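Local coordinates for protein 2-dehydro-3-deoxy-d-gluconate/2-dehydro-3-deoxy-phosphogluconate aldolase (Picrophilus torridus, PDB 4UXD) that is an archaeal aldolase of the dihydrodipicolinate synthetase family, folded as a barrel of parallel strands wrapped by helices and assembled from four chains, at residues V98-S102 with P125-I129; G233-L237 with I251-V256. All coordinates share one frame; numbering follows the deposited sequence.

Two ways of joining elements close in the chain are illustrated here, both buried: one between loops of a beta/alpha barrel, the other between helices that follow it. Contact 1 (98-102 with 125-129) ties together the loops that follow strands 95-97 and 120-123, and a second subunit lies within reach of it. Contact 2 (233-237 with 251-256) pairs the helix after the last barrel strand with the next helix of the C-terminal region, and no other chain touches its segments. The chemistry follows the place: in the loops a serine hydroxyl takes a backbone N-H beneath a tyrosine ring, whereas between the helices aliphatic side chains mesh beside a salt bridge between two partly exposed residues. The contact centres lie about 32 Å apart.

Contact 1 (V98-S102 with P125-I129); sequences VGSSS and PPYYI
Ser101 and Pro126 bring the two loop backbones closest, with 4.4 Å between their CA atoms, and neither loop has regular secondary structure here. The bond that joins them runs from side chain to main chain: Tyr127 N donates to Ser101 OG at 2.9 Å, nearly straight at 165°. Ser101 turns its hydroxyl anti to its own carbonyl carbon (chi1 -74°), and the same oxygen thereby lies under the Tyr127 ring, over the middle of one face and 3.2 Å from its plane. One small hydroxyl thus accepts the tyrosine N-H and packs against the face of the same residue's ring. The phenol extends back along the other loop, where Tyr127 OH packs on Ser100 CA at 3.3 Å. The CB of Pro126 comes to 4.1 Å from Ser101 OG, a loose van der Waals touch. Within the first loop, Ser102 N donates to Ser100 OG at 3.0 Å, closing an ST turn just before helix 103-115; Ser100 OG also bonds to Glu105 on that helix, so two bonds hold this one hydroxyl. The ring of Tyr127 meets Tyr128 of the second subunit, and a bound glycerol, probably from the crystallisation liquor, lies about 4 Å from the Tyr127 side chain. Loops that leave adjacent parallel strands and lead into the following helices are characteristic of the beta/alpha barrel of this family, here clasped together beside a subunit interface.

Contact 2 (G233-L237 with I251-V256); sequences GIVRL and IEKNDV
Arg236 sets off with CG anti to its carbonyl carbon and bends at chi3 (-83°), a course that carries its guanidinium across to Asp255, whose CG is likewise anti to the carbonyl carbon. The resulting salt bridge, Arg236 NH2 to Asp255 OD2 at 3.0 Å, lies in the guanidinium plane but meets the carboxylate from above its own plane, the two planes being 56° apart. A water donates to Asp255 OD2, giving that oxygen a second partner; it is modelled unusually near Arg236 NH1, and that leg is doubtful. The backbones form an antiparallel helix pair, at 169° between segment axes 9.8 Å apart, in the helical region that follows the last barrel strand, 222-224. Ile251 fills the interface: its CG2 reaches Gly233 O at 3.4 Å, while CD1 approaches Leu237 N. Deeper in, Ile234 CD1 meets Val256 CG1 at 3.6 Å, the two side chains crossing at about a right angle. Leu237 CD1 rests on Glu252 CB at 3.5 Å; the carboxylate of Glu252 is held by the backbone N of Phe213. Around 252-256 the second helix widens into a pi-type turn, where Ile251 O accepts from both Asp255 N and Val256 N, on opposite faces of its carbonyl plane.

Contact 1 (V98-S102 with P125-I129)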
ATOM      1  N   VAL A  98      -7.510   3.334 -27.128  1.00 16.85           N
ATOM      2  CA  VAL A  98      -8.154   2.075 -27.511  1.00 15.52           C
ATOM      3  C   VAL A  98      -8.184   1.091 -26.324  1.00 25.75           C
ATOM      4  O   VAL A  98      -8.261  -0.139 -26.497  1.00 16.61           O
ATOM      5  CB  VAL A  98      -7.434   1.451 -28.739  1.00 15.95           C
ATOM      6  CG1 VAL A  98      -7.589   2.372 -29.953  1.00 19.16           C
ATOM      7  CG2 VAL A  98      -5.954   1.210 -28.466  1.00 14.50           C
ATOM      8  N   GLY A  99      -8.145   1.660 -25.114  1.00 25.51           N
ATOM      9  CA  GLY A  99      -8.130   0.905 -23.873  1.00 15.22           C
ATOM     10  C   GLY A  99      -9.374   0.084 -23.597  1.00 16.26           C
ATOM     11  O   GLY A  99     -10.486   0.471 -23.942  1.00 18.77           O
ATOM     12  N   SER A 100      -9.155  -1.063 -22.965  1.00 15.22           N
ATOM     13  CA  SER A 100     -10.191  -2.016 -22.591  1.00 18.61           C
ATOM     14  C   SER A 100      -9.498  -3.263 -22.052  1.00 23.36           C
ATOM     15  O   SER A 100      -8.424  -3.613 -22.523  1.00 27.38           O
ATOM     16  CB  SER A 100     -11.086  -2.386 -23.779  1.00 19.59           C
ATOM     17  OG  SER A 100     -11.800  -3.584 -23.511  1.00 15.21           O
ATOM     18  N   SER A 101     -10.100  -3.950 -21.086  1.00 24.03           N
ATOM     19  CA  SER A 101      -9.517  -5.198 -20.590  1.00 21.71           C
ATOM     20  C   SER A 101      -9.810  -6.363 -21.534  1.00 20.78           C
ATOM     21  O   SER A 101      -9.213  -7.436 -21.410  1.00 20.52           O
ATOM     22  CB  SER A 101     -10.029  -5.521 -19.184  1.00 18.26           C
ATOM     23  OG  SER A 101      -9.431  -4.671 -18.228  1.00 14.02           O
ATOM     24  N   SER A 102     -10.729  -6.148 -22.471  1.00 16.66           N
ATOM     25  CA  SER A 102     -11.052  -7.147 -23.482  1.00 20.91           C
ATOM     26  C   SER A 102     -10.166  -6.925 -24.697  1.00 26.16           C
ATOM     27  O   SER A 102     -10.231  -5.870 -25.332  1.00 17.96           O
ATOM     28  CB  SER A 102     -12.539  -7.080 -23.873  1.00 28.44           C
ATOM     29  OG  SER A 102     -12.827  -7.829 -25.050  1.00 22.44           O
ATOM     30  N   PRO A 125      -2.170  -1.077 -19.813  1.00 15.77           N
ATOM     31  CA  PRO A 125      -2.420  -2.499 -19.585  1.00 20.07           C
ATOM     32  C   PRO A 125      -3.845  -2.808 -19.109  1.00 20.95           C
ATOM     33  O   PRO A 125      -4.530  -1.928 -18.595  1.00 16.51           O
ATOM     34  CB  PRO A 125      -1.386  -2.860 -18.522  1.00 21.84           C
ATOM     35  CG  PRO A 125      -0.235  -1.908 -18.797  1.00 25.42           C
ATOM     36  CD  PRO A 125      -0.906  -0.620 -19.207  1.00 19.41           C
ATOM     37  N   PRO A 126      -4.294  -4.058 -19.303  1.00 16.59           N
ATOM     38  CA  PRO A 126      -5.597  -4.478 -18.791  1.00 19.87           C
ATOM     39  C   PRO A 126      -5.706  -4.255 -17.305  1.00 22.79           C
ATOM     40  O   PRO A 126      -4.665  -4.284 -16.611  1.00 10.81           O
ATOM     41  CB  PRO A 126      -5.646  -5.975 -19.094  1.00 28.32           C
ATOM     42  CG  PRO A 126      -4.586  -6.224 -20.062  1.00 27.32           C
ATOM     43  CD  PRO A 126      -3.565  -5.162 -19.936  1.00 15.07           C
ATOM     44  N   TYR A 127      -6.944  -4.074 -16.831  1.00 19.29           N
ATOM     45  CA  TYR A 127      -7.193  -3.696 -15.461  1.00 13.05           C
ATOM     46  C   TYR A 127      -8.172  -4.664 -14.807  1.00 17.00           C
ATOM     47  O   TYR A 127      -8.372  -5.772 -15.319  1.00 18.17           O
ATOM     48  CB  TYR A 127      -7.668  -2.241 -15.408  1.00 13.75           C
ATOM     49  CG  TYR A 127      -8.583  -1.845 -16.526  1.00 20.09           C
ATOM     50  CD1 TYR A 127      -8.063  -1.394 -17.742  1.00 17.60           C
ATOM     51  CD2 TYR A 127      -9.967  -1.927 -16.385  1.00 22.56           C
ATOM     52  CE1 TYR A 127      -8.885  -1.040 -18.776  1.00 21.33           C
ATOM     53  CE2 TYR A 127     -10.811  -1.570 -17.427  1.00 18.54           C
ATOM     54  CZ  TYR A 127     -10.263  -1.123 -18.615  1.00 22.58           C
ATOM     55  OH  TYR A 127     -11.084  -0.760 -19.648  1.00 27.43           O
ATOM     56  N   TYR A 128      -8.724  -4.256 -13.658  1.00 15.82           N
ATOM     57  CA  TYR A 128      -9.561  -5.079 -12.790  1.00 15.33           C
ATOM     58  C   TYR A 128      -8.730  -6.184 -12.094  1.00 22.44           C
ATOM     59  O   TYR A 128      -8.268  -6.001 -10.956  1.00 20.06           O
ATOM     60  CB  TYR A 128     -10.739  -5.687 -13.564  1.00 24.46           C
ATOM     61  CG  TYR A 128     -11.740  -6.359 -12.657  1.00 23.77           C
ATOM     62  CD1 TYR A 128     -12.603  -5.607 -11.871  1.00 17.56           C
ATOM     63  CD2 TYR A 128     -11.802  -7.743 -12.563  1.00 20.32           C
ATOM     64  CE1 TYR A 128     -13.518  -6.218 -11.043  1.00 23.91           C
ATOM     65  CE2 TYR A 128     -12.700  -8.360 -11.716  1.00 17.32           C
ATOM     66  CZ  TYR A 128     -13.552  -7.597 -10.967  1.00 16.91           C
ATOM     67  OH  TYR A 128     -14.438  -8.212 -10.134  1.00 17.85           O
ATOM     68  N   ILE A 129      -8.546  -7.317 -12.763  1.00 11.01           N
ATOM     69  CA  ILE A 129      -7.717  -8.393 -12.243  1.00 18.50           C
ATOM     70  C   ILE A 129      -6.236  -7.991 -12.245  1.00 20.87           C
ATOM     71  O   ILE A 129      -5.720  -7.449 -13.223  1.00 23.31           O
ATOM     72  CB  ILE A 129      -7.952  -9.686 -13.058  1.00 27.26           C
ATOM     73  CG1 ILE A 129      -9.232 -10.370 -12.573  1.00 27.95           C
ATOM     74  CG2 ILE A 129      -6.817 -10.671 -12.917  1.00 19.72           C
ATOM     75  CD1 ILE A 129      -9.969 -11.112 -13.662  1.00 22.82           C
TER

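Contact 2 (G233-L237 with I251-V256)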
ATOM      1  N   GLY A 233      -1.622  27.241 -20.515  1.00 36.70           N
ATOM      2  CA  GLY A 233      -0.419  27.266 -19.690  1.00 37.84           C
ATOM      3  C   GLY A 233       0.648  26.263 -20.091  1.00 36.01           C
ATOM      4  O   GLY A 233       1.791  26.631 -20.351  1.00 35.79           O
ATOM      5  N   ILE A 234       0.271  24.994 -20.159  1.00 37.95           N
ATOM      6  CA  ILE A 234       1.195  23.950 -20.575  1.00 34.56           C
ATOM      7  C   ILE A 234       1.795  24.206 -21.951  1.00 30.86           C
ATOM      8  O   ILE A 234       2.956  23.878 -22.176  1.00 33.95           O
ATOM      9  CB  ILE A 234       0.507  22.568 -20.578  1.00 37.34           C
ATOM     10  CG1 ILE A 234       0.461  22.007 -19.158  1.00 30.58           C
ATOM     11  CG2 ILE A 234       1.220  21.568 -21.515  1.00 25.58           C
ATOM     12  CD1 ILE A 234       1.820  21.657 -18.575  1.00 39.00           C
ATOM     13  N   VAL A 235       1.031  24.778 -22.876  1.00 28.54           N
ATOM     14  CA  VAL A 235       1.544  24.949 -24.239  1.00 37.34           C
ATOM     15  C   VAL A 235       2.543  26.115 -24.353  1.00 40.87           C
ATOM     16  O   VAL A 235       3.568  25.991 -25.041  1.00 30.24           O
ATOM     17  CB  VAL A 235       0.410  25.153 -25.244  1.00 35.58           C
ATOM     18  CG1 VAL A 235       0.975  25.345 -26.661  1.00 39.99           C
ATOM     19  CG2 VAL A 235      -0.520  23.964 -25.207  1.00 28.61           C
ATOM     20  N   ARG A 236       2.240  27.234 -23.696  1.00 34.62           N
ATOM     21  CA  ARG A 236       3.201  28.328 -23.566  1.00 38.06           C
ATOM     22  C   ARG A 236       4.511  27.781 -23.018  1.00 38.14           C
ATOM     23  O   ARG A 236       5.573  28.004 -23.592  1.00 40.74           O
ATOM     24  CB  ARG A 236       2.668  29.442 -22.651  1.00 36.95           C
ATOM     25  CG  ARG A 236       1.378  30.091 -23.153  1.00 40.33           C
ATOM     26  CD  ARG A 236       1.020  31.368 -22.403  1.00 27.69           C
ATOM     27  NE  ARG A 236       0.315  31.108 -21.155  1.00 30.72           N
ATOM     28  CZ  ARG A 236       0.825  31.245 -19.932  1.00 41.11           C
ATOM     29  NH1 ARG A 236       2.080  31.655 -19.746  1.00 34.54           N
ATOM     30  NH2 ARG A 236       0.063  30.972 -18.874  1.00 37.80           N
ATOM     31  N   LEU A 237       4.414  27.046 -21.913  1.00 37.96           N
ATOM     32  CA  LEU A 237       5.572  26.441 -21.263  1.00 36.92           C
ATOM     33  C   LEU A 237       6.474  25.716 -22.247  1.00 34.03           C
ATOM     34  O   LEU A 237       7.674  25.990 -22.315  1.00 41.27           O
ATOM     35  CB  LEU A 237       5.114  25.471 -20.177  1.00 29.55           C
ATOM     36  CG  LEU A 237       6.198  24.797 -19.340  1.00 34.31           C
ATOM     37  CD1 LEU A 237       5.600  24.378 -18.022  1.00 33.76           C
ATOM     38  CD2 LEU A 237       6.835  23.582 -20.021  1.00 31.85           C
ATOM     39  N   ILE A 251       6.286  29.705 -15.636  1.00 43.20           N
ATOM     40  CA  ILE A 251       4.951  29.309 -16.074  1.00 46.81           C
ATOM     41  C   ILE A 251       4.512  28.064 -15.305  1.00 40.33           C
ATOM     42  O   ILE A 251       3.397  27.993 -14.785  1.00 42.82           O
ATOM     43  CB  ILE A 251       4.910  29.037 -17.613  1.00 47.13           C
ATOM     44  CG1 ILE A 251       5.133  30.335 -18.395  1.00 42.70           C
ATOM     45  CG2 ILE A 251       3.572  28.424 -18.034  1.00 36.60           C
ATOM     46  CD1 ILE A 251       5.400  30.134 -19.893  1.00 39.97           C
ATOM     47  N   GLU A 252       5.400  27.087 -15.222  1.00 36.20           N
ATOM     48  CA  GLU A 252       5.108  25.852 -14.508  1.00 39.39           C
ATOM     49  C   GLU A 252       4.748  26.119 -13.045  1.00 44.17           C
ATOM     50  O   GLU A 252       3.818  25.515 -12.509  1.00 35.06           O
ATOM     51  CB  GLU A 252       6.310  24.903 -14.584  1.00 37.31           C
ATOM     52  CG  GLU A 252       6.115  23.543 -13.904  1.00 45.96           C
ATOM     53  CD  GLU A 252       5.300  22.560 -14.740  1.00 35.32           C
ATOM     54  OE1 GLU A 252       4.054  22.635 -14.699  1.00 30.77           O
ATOM     55  OE2 GLU A 252       5.909  21.708 -15.425  1.00 28.02           O
ATOM     56  N   LYS A 253       5.488  27.019 -12.402  1.00 48.90           N
ATOM     57  CA  LYS A 253       5.357  27.203 -10.958  1.00 54.51           C
ATOM     58  C   LYS A 253       4.172  28.092 -10.605  1.00 44.13           C
ATOM     59  O   LYS A 253       3.480  27.835  -9.630  1.00 46.66           O
ATOM     60  CB  LYS A 253       6.653  27.783 -10.363  1.00 62.44           C
ATOM     61  CG  LYS A 253       7.052  29.141 -10.914  1.00 61.34           C
ATOM     62  CD  LYS A 253       8.309  29.701 -10.268  1.00 68.58           C
ATOM     63  CE  LYS A 253       9.569  28.971 -10.722  1.00 66.76           C
ATOM     64  NZ  LYS A 253      10.784  29.361  -9.932  1.00 57.19           N
ATOM     65  N   ASN A 254       3.927  29.121 -11.407  1.00 35.99           N
ATOM     66  CA  ASN A 254       2.874  30.081 -11.101  1.00 46.65           C
ATOM     67  C   ASN A 254       1.519  29.746 -11.740  1.00 51.09           C
ATOM     68  O   ASN A 254       0.472  30.152 -11.234  1.00 48.82           O
ATOM     69  CB  ASN A 254       3.310  31.480 -11.540  1.00 55.84           C
ATOM     70  CG  ASN A 254       4.618  31.909 -10.905  1.00 50.41           C
ATOM     71  OD1 ASN A 254       5.597  32.193 -11.596  1.00 52.32           O
ATOM     72  ND2 ASN A 254       4.641  31.956  -9.582  1.00 57.98           N
ATOM     73  N   ASP A 255       1.536  29.012 -12.848  1.00 51.70           N
ATOM     74  CA  ASP A 255       0.317  28.760 -13.609  1.00 51.40           C
ATOM     75  C   ASP A 255      -0.151  27.310 -13.515  1.00 52.95           C
ATOM     76  O   ASP A 255      -1.211  27.027 -12.960  1.00 41.13           O
ATOM     77  CB  ASP A 255       0.537  29.145 -15.065  1.00 39.53           C
ATOM     78  CG  ASP A 255       1.076  30.535 -15.200  1.00 46.18           C
ATOM     79  OD1 ASP A 255       0.958  31.295 -14.214  1.00 47.51           O
ATOM     80  OD2 ASP A 255       1.606  30.872 -16.278  1.00 46.61           O
ATOM     81  N   VAL A 256       0.660  26.400 -14.043  1.00 47.20           N
ATOM     82  CA  VAL A 256       0.295  24.997 -14.137  1.00 37.45           C
ATOM     83  C   VAL A 256       0.134  24.356 -12.750  1.00 38.91           C
ATOM     84  O   VAL A 256      -0.921  23.787 -12.423  1.00 29.35           O
ATOM     85  CB  VAL A 256       1.360  24.208 -14.947  1.00 34.27           C
ATOM     86  CG1 VAL A 256       0.869  22.797 -15.267  1.00 30.14           C
ATOM     87  CG2 VAL A 256       1.724  24.948 -16.240  1.00 29.66           C
TER
HETATM   88  O   HOH W   1       2.645  32.933 -17.644  1.00 39.33           O